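Local atomic coordinates of peptidase S9 prolyl oligopeptidase catalytic domain-containing protein (Pyrococcus horikoshii, PDB entry 4HXF), a protein that probably acts as a serine peptidase of the acylaminoacyl peptidase type, assembling into a self-compartmentalizing hexamer that selects its substrates. Residues Ser241-Ile246 and Asp261-Gln266; Lys237-Glu242 and Phe425-Leu430. All coordinates share one frame; numbering follows the deposited sequence.

The loop leading into strand 245-249 takes part in both contacts, which share Ser-241 and Glu-242 and have centres about 11 Å apart. Interaction 1 joins this loop to the start of the next beta-propeller sheet through a bound magnesium ion; interaction 2 sets its preceding turn against helix 423-427 and the residues after it, in the alpha/beta-hydrolase part of the chain. A salt bridge couples the two: Lys-237 NZ, from the loop of interaction 2, lies 2.7 Å from Asp-244 OD1, whose other carboxylate oxygen binds the magnesium. Ser-241 also touches Phe-507, one of the residues lining the inhibitor pocket, so the shared loop borders the active-site region.

Interaction 1: Ser241-Ile246 and Asp261-Gln266; sequences SEHDKI and DREVAQ. With MG (magnesium ion), chain D.
Glu-263 OE2 is gripped twice, by the magnesium ion at 2.1 Å and by the backbone N of Asp-244 at 2.9 Å, a nearly straight bond (175°) to the anti lone pair of OE2. Asp-244 OD2 binds the same ion at 2.1 Å, while OD1 is salt-bridged to Lys-237. The two carboxylates lie side by side with planes only 3° apart, and four waters complete the six-coordinate site. One water also donates to Glu-242 O, another to Glu-263 OE1, which has a second partner in Asn-419. Glu-263 reaches the metal with CG anti to its backbone N (chi1 180°). Its backbone N sits 3.6 Å above one face of the His-243 ring, toward the rim, while ring atom ND1 meets Glu-263 CB at 3.5 Å. An alanine at His-243 would probably open a gap over Glu-263 N, and leave the Tyr-421 carbonyl without its imidazole partner and Lys-389 NZ with one acceptor fewer. Val-264 N donates to Asp-244 O (3.0 Å), and Ile-246 CG2 packs on Val-264 CG1 at 4.0 Å. The contact joins two successive propeller sheets, those of strands 245-249 and 264-270, with Tyr-232 beside Asp-244 and Ile-246, and Glu-423 of helix 423-427 holding His-243 N.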
# COMPACT_ATOMS: atom_id res chain seq x y z
N SER A 241 17.95 -37.57 33.80
CA SER A 241 17.30 -38.77 33.17
C SER A 241 16.52 -39.69 34.12
O SER A 241 15.86 -40.62 33.62
CB SER A 241 18.31 -39.59 32.39
OG SER A 241 18.99 -38.75 31.36
N GLU A 242 16.66 -39.51 35.43
CA GLU A 242 15.84 -40.25 36.40
C GLU A 242 14.37 -40.03 36.11
O GLU A 242 14.02 -38.94 35.62
CB GLU A 242 16.19 -39.87 37.86
CG GLU A 242 17.49 -40.38 38.37
CD GLU A 242 17.73 -39.68 39.75
OE1 GLU A 242 16.81 -39.71 40.62
OE2 GLU A 242 18.84 -39.39 39.97
N HIS A 243 13.52 -41.01 36.45
CA HIS A 243 12.12 -40.87 36.23
C HIS A 243 11.56 -39.75 37.04
O HIS A 243 11.64 -39.84 38.29
CB HIS A 243 11.41 -42.17 36.52
CG HIS A 243 11.56 -43.28 35.46
ND1 HIS A 243 12.01 -43.06 34.15
CD2 HIS A 243 11.32 -44.63 35.56
CE1 HIS A 243 11.94 -44.23 33.48
NE2 HIS A 243 11.52 -45.20 34.34
N ASP A 244 10.90 -38.81 36.40
CA ASP A 244 10.05 -37.83 37.13
C ASP A 244 8.84 -38.40 37.71
O ASP A 244 8.14 -39.23 37.09
CB ASP A 244 9.71 -36.68 36.23
CG ASP A 244 10.93 -35.86 35.91
OD1 ASP A 244 11.53 -35.27 36.79
OD2 ASP A 244 11.49 -35.94 34.80
N LYS A 245 8.62 -38.07 38.96
CA LYS A 245 7.46 -38.50 39.70
C LYS A 245 6.59 -37.30 40.13
O LYS A 245 6.77 -36.18 39.73
CB LYS A 245 7.89 -39.26 40.95
CG LYS A 245 8.84 -40.44 40.74
CD LYS A 245 8.28 -41.58 39.85
CE LYS A 245 9.29 -42.78 39.78
NZ LYS A 245 9.38 -43.63 41.04
N ILE A 246 5.54 -37.55 40.84
CA ILE A 246 4.66 -36.49 41.36
C ILE A 246 4.46 -36.66 42.90
O ILE A 246 4.45 -37.78 43.46
CB ILE A 246 3.28 -36.46 40.62
CG1 ILE A 246 2.64 -37.83 40.70
CG2 ILE A 246 3.49 -35.84 39.24
CD1 ILE A 246 1.34 -37.91 39.89
N ASP A 261 7.88 -47.80 39.38
CA ASP A 261 9.17 -47.43 38.73
C ASP A 261 8.94 -47.09 37.22
O ASP A 261 9.49 -47.77 36.32
CB ASP A 261 10.21 -48.55 38.87
CG ASP A 261 11.60 -48.17 38.38
OD1 ASP A 261 11.89 -47.01 38.18
OD2 ASP A 261 12.38 -49.13 38.28
N ARG A 262 8.12 -46.09 37.01
CA ARG A 262 7.80 -45.57 35.66
C ARG A 262 7.73 -44.03 35.78
O ARG A 262 7.50 -43.41 36.85
CB ARG A 262 6.50 -46.16 35.19
CG ARG A 262 6.58 -47.64 34.93
CD ARG A 262 7.44 -48.01 33.73
NE ARG A 262 7.32 -49.42 33.44
CZ ARG A 262 8.10 -50.38 33.94
NH1 ARG A 262 8.97 -50.09 34.91
NH2 ARG A 262 7.92 -51.64 33.56
N GLU A 263 7.97 -43.37 34.65
CA GLU A 263 7.98 -41.91 34.64
C GLU A 263 6.56 -41.34 34.36
O GLU A 263 5.85 -41.81 33.44
CB GLU A 263 8.92 -41.43 33.59
CG GLU A 263 8.96 -39.89 33.54
CD GLU A 263 10.19 -39.35 32.82
OE1 GLU A 263 10.36 -39.54 31.62
OE2 GLU A 263 10.94 -38.67 33.54
N VAL A 264 6.18 -40.29 35.06
CA VAL A 264 4.95 -39.50 34.81
C VAL A 264 5.17 -38.59 33.61
O VAL A 264 6.15 -37.85 33.47
CB VAL A 264 4.48 -38.70 36.08
CG1 VAL A 264 3.24 -37.81 35.74
CG2 VAL A 264 4.19 -39.62 37.28
N ALA A 265 4.18 -38.67 32.69
CA ALA A 265 4.18 -37.83 31.52
C ALA A 265 3.47 -36.49 31.83
O ALA A 265 4.05 -35.45 31.48
CB ALA A 265 3.53 -38.52 30.28
N GLN A 266 2.29 -36.53 32.46
CA GLN A 266 1.52 -35.35 32.72
C GLN A 266 0.75 -35.63 33.94
O GLN A 266 0.42 -36.76 34.21
CB GLN A 266 0.60 -35.09 31.50
CG GLN A 266 -0.39 -33.98 31.55
CD GLN A 266 -1.13 -33.76 30.20
OE1 GLN A 266 -0.86 -34.47 29.18
NE2 GLN A 266 -2.07 -32.76 30.17
MG MG D . 11.77 -36.83 32.90
O HOH W 1 13.65 -37.51 33.41
O HOH W 2 11.60 -44.93 39.44
O HOH W 3 11.96 -37.61 31.00
O HOH W 4 12.75 -34.99 32.31
O HOH W 5 9.80 -36.07 32.35

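Interaction 2: Lys237-Glu242 and Phe425-Leu430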
# COMPACT_ATOMS: atom_id res chain seq x y z
N LYS A 237 17.45 -35.20 42.36
CA LYS A 237 17.92 -36.09 41.25
C LYS A 237 19.40 -36.06 41.20
O LYS A 237 20.03 -35.02 41.39
CB LYS A 237 17.42 -35.56 39.88
CG LYS A 237 15.97 -35.92 39.65
CD LYS A 237 15.66 -35.48 38.23
CE LYS A 237 14.42 -35.96 37.67
NZ LYS A 237 14.18 -35.43 36.30
N LYS A 238 20.03 -37.22 41.07
CA LYS A 238 21.41 -37.24 40.58
C LYS A 238 21.56 -37.07 39.11
O LYS A 238 22.57 -36.55 38.61
CB LYS A 238 22.11 -38.53 40.98
CG LYS A 238 22.17 -38.67 42.51
CD LYS A 238 23.02 -39.82 42.92
CE LYS A 238 22.93 -39.76 44.48
NZ LYS A 238 23.95 -40.57 45.17
N TYR A 239 20.59 -37.63 38.34
CA TYR A 239 20.58 -37.48 36.87
C TYR A 239 19.26 -36.89 36.42
O TYR A 239 18.21 -37.35 36.97
CB TYR A 239 20.67 -38.88 36.22
CG TYR A 239 21.93 -39.62 36.75
CD1 TYR A 239 23.16 -39.29 36.30
CD2 TYR A 239 21.83 -40.56 37.76
CE1 TYR A 239 24.34 -39.89 36.78
CE2 TYR A 239 22.95 -41.21 38.25
CZ TYR A 239 24.20 -40.83 37.79
OH TYR A 239 25.37 -41.42 38.31
N VAL A 240 19.29 -36.02 35.44
CA VAL A 240 18.06 -35.43 34.92
C VAL A 240 17.25 -36.56 34.32
O VAL A 240 16.01 -36.56 34.31
CB VAL A 240 18.45 -34.37 33.88
CG1 VAL A 240 17.23 -33.90 33.15
CG2 VAL A 240 19.12 -33.17 34.61
N SER A 241 17.95 -37.57 33.80
CA SER A 241 17.30 -38.77 33.17
C SER A 241 16.52 -39.69 34.12
O SER A 241 15.86 -40.62 33.62
CB SER A 241 18.31 -39.59 32.39
OG SER A 241 18.99 -38.75 31.36
N GLU A 242 16.66 -39.51 35.43
CA GLU A 242 15.84 -40.25 36.40
C GLU A 242 14.37 -40.03 36.11
O GLU A 242 14.02 -38.94 35.62
CB GLU A 242 16.19 -39.87 37.86
CG GLU A 242 17.49 -40.38 38.37
CD GLU A 242 17.73 -39.68 39.75
OE1 GLU A 242 16.81 -39.71 40.62
OE2 GLU A 242 18.84 -39.39 39.97
N PHE A 425 16.86 -49.08 33.50
CA PHE A 425 16.91 -49.32 32.02
C PHE A 425 17.21 -48.06 31.27
O PHE A 425 18.04 -48.04 30.31
CB PHE A 425 15.57 -49.92 31.58
CG PHE A 425 15.46 -50.22 30.09
CD1 PHE A 425 15.79 -51.47 29.63
CD2 PHE A 425 14.90 -49.34 29.23
CE1 PHE A 425 15.67 -51.81 28.28
CE2 PHE A 425 14.72 -49.71 27.93
CZ PHE A 425 15.08 -50.90 27.46
N ALA A 426 16.56 -46.95 31.71
CA ALA A 426 16.91 -45.64 31.13
C ALA A 426 18.32 -45.17 31.37
O ALA A 426 18.99 -44.66 30.48
CB ALA A 426 15.93 -44.58 31.64
N LEU A 427 18.82 -45.41 32.56
CA LEU A 427 20.14 -44.91 32.95
C LEU A 427 21.29 -45.72 32.38
O LEU A 427 22.43 -45.26 32.37
CB LEU A 427 20.24 -44.84 34.46
CG LEU A 427 19.23 -43.85 35.10
CD1 LEU A 427 19.41 -43.81 36.61
CD2 LEU A 427 19.31 -42.39 34.53
N ARG A 428 20.97 -46.88 31.86
CA ARG A 428 22.04 -47.72 31.27
C ARG A 428 22.83 -47.03 30.14
O ARG A 428 23.96 -47.48 29.90
CB ARG A 428 21.45 -49.04 30.66
CG ARG A 428 21.18 -50.04 31.72
CD ARG A 428 20.48 -51.23 31.20
NE ARG A 428 20.19 -52.35 32.14
CZ ARG A 428 20.96 -53.42 32.29
NH1 ARG A 428 22.15 -53.55 31.73
NH2 ARG A 428 20.56 -54.37 33.05
N VAL A 429 22.21 -46.11 29.42
CA VAL A 429 22.80 -45.48 28.24
C VAL A 429 23.86 -44.46 28.64
O VAL A 429 24.68 -44.10 27.81
CB VAL A 429 21.73 -44.87 27.26
CG1 VAL A 429 21.09 -43.61 27.91
CG2 VAL A 429 22.38 -44.57 25.89
N LEU A 430 23.80 -43.96 29.90
CA LEU A 430 24.68 -42.79 30.26
C LEU A 430 26.18 -43.28 30.18
O LEU A 430 26.56 -44.36 30.66
CB LEU A 430 24.37 -42.30 31.68
CG LEU A 430 22.91 -41.80 31.94
CD1 LEU A 430 22.88 -41.16 33.32
CD2 LEU A 430 22.39 -40.88 30.86
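Leu-427 and Leu-430, the first and last residues of a type I beta turn at helix 423-427, pack against Tyr-239 and Ser-241, two residues of another type I turn, Tyr-239 to Glu-242, in a propeller loop. This is an apolar meeting of the beta-propeller with the alpha/beta-hydrolase fold. One methyl of Leu-427, CD2, does most of the touching on its side: it lies 3.7 Å from Ser-241 CB and 4.1 Å from Tyr-239 CB, and so fits against the turn between the roots of these two side chains. The backbone of Ser-241 and the N of Glu-242 lie close to the same methyl. Leu-430 meets the tyrosine farther out and crosses it obliquely. Its CD1 is anti to CA (chi2 -172°), which places this methyl beside the ring, 3.5 Å from Tyr-239 CD1 and 3.9 Å from Tyr-239 CG. The other methyl of Leu-430, CD2, approaches Ser-241 OG at 4.0 Å; that hydroxyl is hydrogen-bonded to Glu-510 of helix 504-511, a helix that also touches the side chains of Tyr-239 and Leu-430. The turn that meets the leucines is bonded internally. Glu-242 N donates a backbone hydrogen bond to Tyr-239 O, and the Glu-242 side chain folds back over the turn, pointing away from the leucines at its root. There Glu-242 OE2 accepts Tyr-239 N at 3.0 Å, met on its anti side and 33° out of the carboxylate plane.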